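PDB 3HL0: maleylacetate reductase from Agrobacterium tumefaciens, which catalyses the NADH-dependent reduction of maleylacetate to 3-oxoadipate, very probably as a step in the breakdown of gamma-resorcylate. Local coordinates for residues G236-H241 and W329-I334. Sequence-based numbering, arbitrary orientation.
Sequences GMSLHH and WCPRPI
Ser238, the residue just before helix 239-251, joins the loop 329-334 through its hydroxyl. Its CB lies 3.6 Å from Trp329 O. OG, anti to the backbone N (chi1 -175°), is directed to the loop and makes no capping bond to its own helix. Instead OG donates a hydrogen bond of 2.8 Å to Trp329 O, lying in the plane of that carbonyl on a lone pair, with a C=O...OG angle of 130°. The same oxygen of Ser238 also rests against the side chain of Cys330, 3.3 Å from its CB and 3.6 Å from its SG. A water 2.7 Å from Trp329 O also lies within hydrogen-bonding distance of Met237 O and may link the two backbones, though it has more acceptors near it than protons to give.

Apolar packing continues the contact along the next residue. Leu239 CB meets Cys330 SG at 4.1 Å and Ile334 CD1 at 3.9 Å, while its CD1 branch touches the same Ile334 methyl. The leucine and isoleucine side chains cross obliquely, and Ile334 CD1 touches both the base and one tip of Leu239.

This is a structural contact, part hydrogen bond and part apolar packing, within the helical C-terminal domain of the iron-containing alcohol dehydrogenase fold, away from the NAD and metal sites. It ties the start of helix 239-251 to the loop that leads into helix 336-348. Leu239 and Ile334 both reach Ile339 of that helix, and Cys330 packs on Val270 of helix 255-271. Glu179 of helix 163-180 accepts hydrogen bonds from the backbone N atoms of Ser238 and His240, holding the helix start between helix 163-180 and the loop.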
ATOM      1  N   GLY A 236      26.613   4.281  10.065  1.00 12.53           N
ATOM      2  CA  GLY A 236      26.442   3.931   8.673  1.00 12.35           C
ATOM      3  C   GLY A 236      25.834   2.534   8.526  1.00 12.20           C
ATOM      4  O   GLY A 236      26.267   1.578   9.166  1.00 15.13           O
HETATM    5  N   MSE A 237      24.854   2.424   7.634  1.00 11.78           N
HETATM    6  CA  MSE A 237      24.325   1.122   7.278  1.00 11.00           C
HETATM    7  C   MSE A 237      25.219   0.485   6.184  1.00 11.40           C
HETATM    8  O   MSE A 237      26.287   1.035   5.817  1.00 13.06           O
HETATM    9  CB  MSE A 237      22.878   1.302   6.795  1.00 11.07           C
HETATM   10  CG  MSE A 237      21.945   1.959   7.829  1.00  9.73           C
HETATM   11 SE   MSE A 237      21.597   0.903   9.415  0.75  7.83          SE
HETATM   12  CE  MSE A 237      22.960   1.658  10.615  1.00 10.55           C
ATOM     13  N   SER A 238      24.838  -0.685   5.683  1.00 10.47           N
ATOM     14  CA  SER A 238      25.722  -1.428   4.801  1.00 10.30           C
ATOM     15  C   SER A 238      24.861  -2.268   3.860  1.00 10.06           C
ATOM     16  O   SER A 238      23.812  -1.784   3.420  1.00 10.71           O
ATOM     17  CB  SER A 238      26.750  -2.242   5.633  1.00 12.51           C
ATOM     18  OG  SER A 238      27.665  -2.867   4.729  1.00 13.73           O
ATOM     19  N   LEU A 239      25.264  -3.508   3.619  1.00  9.52           N
ATOM     20  CA  LEU A 239      24.640  -4.349   2.604  1.00  9.38           C
ATOM     21  C   LEU A 239      23.103  -4.397   2.703  1.00  8.82           C
ATOM     22  O   LEU A 239      22.395  -4.286   1.696  1.00  9.55           O
ATOM     23  CB  LEU A 239      25.205  -5.766   2.718  1.00  9.70           C
ATOM     24  CG  LEU A 239      24.460  -6.847   1.932  1.00 11.49           C
ATOM     25  CD1 LEU A 239      24.558  -6.573   0.437  1.00 11.40           C
ATOM     26  CD2 LEU A 239      25.016  -8.232   2.309  1.00 14.60           C
ATOM     27  N   HIS A 240      22.588  -4.585   3.910  1.00  9.32           N
ATOM     28  CA  HIS A 240      21.143  -4.762   3.976  1.00  7.83           C
ATOM     29  C   HIS A 240      20.396  -3.560   3.445  1.00  8.91           C
ATOM     30  O   HIS A 240      19.495  -3.704   2.607  1.00  9.18           O
ATOM     31  CB  HIS A 240      20.671  -5.124   5.388  1.00  7.48           C
ATOM     32  CG  HIS A 240      19.173  -5.194   5.472  1.00  8.18           C
ATOM     33  ND1 HIS A 240      18.446  -6.305   5.088  1.00  8.76           N
ATOM     34  CD2 HIS A 240      18.275  -4.229   5.768  1.00  8.08           C
ATOM     35  CE1 HIS A 240      17.154  -6.030   5.198  1.00  7.62           C
ATOM     36  NE2 HIS A 240      17.025  -4.769   5.601  1.00  7.78           N
ATOM     37  N   HIS A 241      20.722  -2.381   3.958  1.00  7.98           N
ATOM     38  CA  HIS A 241      19.933  -1.200   3.526  1.00  8.81           C
ATOM     39  C   HIS A 241      20.245  -0.851   2.058  1.00 10.53           C
ATOM     40  O   HIS A 241      19.347  -0.419   1.349  1.00 11.22           O
ATOM     41  CB  HIS A 241      20.155  -0.017   4.494  1.00  9.72           C
ATOM     42  CG  HIS A 241      19.576  -0.247   5.864  1.00  8.73           C
ATOM     43  ND1 HIS A 241      20.148  -1.116   6.771  1.00  8.94           N
ATOM     44  CD2 HIS A 241      18.485   0.276   6.472  1.00 10.29           C
ATOM     45  CE1 HIS A 241      19.420  -1.124   7.883  1.00  7.29           C
ATOM     46  NE2 HIS A 241      18.396  -0.299   7.724  1.00  9.57           N
ATOM     47  N   TRP A 329      31.310   0.228   1.950  1.00 21.44           N
ATOM     48  CA  TRP A 329      31.936  -0.659   2.944  1.00 19.32           C
ATOM     49  C   TRP A 329      30.992  -1.659   3.608  1.00 18.00           C
ATOM     50  O   TRP A 329      29.855  -1.313   3.964  1.00 17.70           O
ATOM     51  CB  TRP A 329      32.658   0.138   4.022  1.00 18.84           C
ATOM     52  CG  TRP A 329      33.611  -0.696   4.817  1.00 19.58           C
ATOM     53  CD1 TRP A 329      34.913  -0.996   4.488  1.00 19.60           C
ATOM     54  CD2 TRP A 329      33.363  -1.315   6.080  1.00 19.22           C
ATOM     55  NE1 TRP A 329      35.480  -1.784   5.470  1.00 20.66           N
ATOM     56  CE2 TRP A 329      34.543  -1.997   6.452  1.00 18.07           C
ATOM     57  CE3 TRP A 329      32.230  -1.398   6.923  1.00 17.95           C
ATOM     58  CZ2 TRP A 329      34.634  -2.739   7.635  1.00 19.85           C
ATOM     59  CZ3 TRP A 329      32.337  -2.106   8.107  1.00 17.17           C
ATOM     60  CH2 TRP A 329      33.521  -2.768   8.452  1.00 20.63           C
ATOM     61  N   CYS A 330      31.488  -2.886   3.754  1.00 16.21           N
ATOM     62  CA  CYS A 330      30.827  -3.947   4.513  1.00 14.03           C
ATOM     63  C   CYS A 330      31.934  -4.785   5.179  1.00 13.29           C
ATOM     64  O   CYS A 330      32.973  -5.011   4.549  1.00 13.77           O
ATOM     65  CB  CYS A 330      30.052  -4.815   3.505  1.00 13.82           C
ATOM     66  SG  CYS A 330      29.052  -6.118   4.176  1.00 14.44           S
ATOM     67  N   PRO A 331      31.694  -5.324   6.393  1.00 13.57           N
ATOM     68  CA  PRO A 331      32.725  -6.207   6.990  1.00 13.11           C
ATOM     69  C   PRO A 331      33.117  -7.402   6.095  1.00 13.41           C
ATOM     70  O   PRO A 331      34.246  -7.888   6.150  1.00 13.99           O
ATOM     71  CB  PRO A 331      32.056  -6.734   8.264  1.00 13.86           C
ATOM     72  CG  PRO A 331      31.042  -5.615   8.621  1.00 14.53           C
ATOM     73  CD  PRO A 331      30.532  -5.160   7.287  1.00 14.26           C
ATOM     74  N   ARG A 332      32.176  -7.872   5.282  1.00 12.98           N
ATOM     75  CA  ARG A 332      32.460  -8.835   4.216  1.00 13.11           C
ATOM     76  C   ARG A 332      32.282  -8.107   2.898  1.00 13.61           C
ATOM     77  O   ARG A 332      31.203  -7.549   2.635  1.00 13.37           O
ATOM     78  CB  ARG A 332      31.473 -10.007   4.273  1.00 13.33           C
ATOM     79  CG  ARG A 332      31.686 -11.013   3.157  1.00 13.65           C
ATOM     80  CD  ARG A 332      30.862 -12.240   3.452  1.00 14.79           C
ATOM     81  NE  ARG A 332      30.949 -13.186   2.346  1.00 17.28           N
ATOM     82  CZ  ARG A 332      30.062 -14.147   2.143  1.00 18.93           C
ATOM     83  NH1 ARG A 332      29.030 -14.296   2.986  1.00 17.74           N
ATOM     84  NH2 ARG A 332      30.228 -14.970   1.096  1.00 20.32           N
ATOM     85  N   PRO A 333      33.322  -8.104   2.039  1.00 12.55           N
ATOM     86  CA  PRO A 333      33.185  -7.303   0.826  1.00 14.19           C
ATOM     87  C   PRO A 333      32.032  -7.811  -0.059  1.00 14.70           C
ATOM     88  O   PRO A 333      31.741  -9.020  -0.103  1.00 15.60           O
ATOM     89  CB  PRO A 333      34.534  -7.483   0.102  1.00 14.58           C
ATOM     90  CG  PRO A 333      35.492  -7.778   1.251  1.00 15.28           C
ATOM     91  CD  PRO A 333      34.707  -8.583   2.266  1.00 14.28           C
ATOM     92  N   ILE A 334      31.370  -6.858  -0.700  1.00 15.74           N
ATOM     93  CA  ILE A 334      30.297  -7.184  -1.614  1.00 17.65           C
ATOM     94  C   ILE A 334      30.943  -7.782  -2.878  1.00 18.48           C
ATOM     95  O   ILE A 334      31.883  -7.206  -3.475  1.00 20.12           O
ATOM     96  CB  ILE A 334      29.480  -5.928  -1.962  1.00 18.36           C
ATOM     97  CG1 ILE A 334      28.909  -5.208  -0.718  1.00 20.98           C
ATOM     98  CG2 ILE A 334      28.435  -6.277  -2.993  1.00 21.73           C
ATOM     99  CD1 ILE A 334      28.371  -6.022   0.380  1.00 22.28           C
TER
HETATM  100  O   HOH W   1      28.830   1.014   4.949  1.00 37.16           O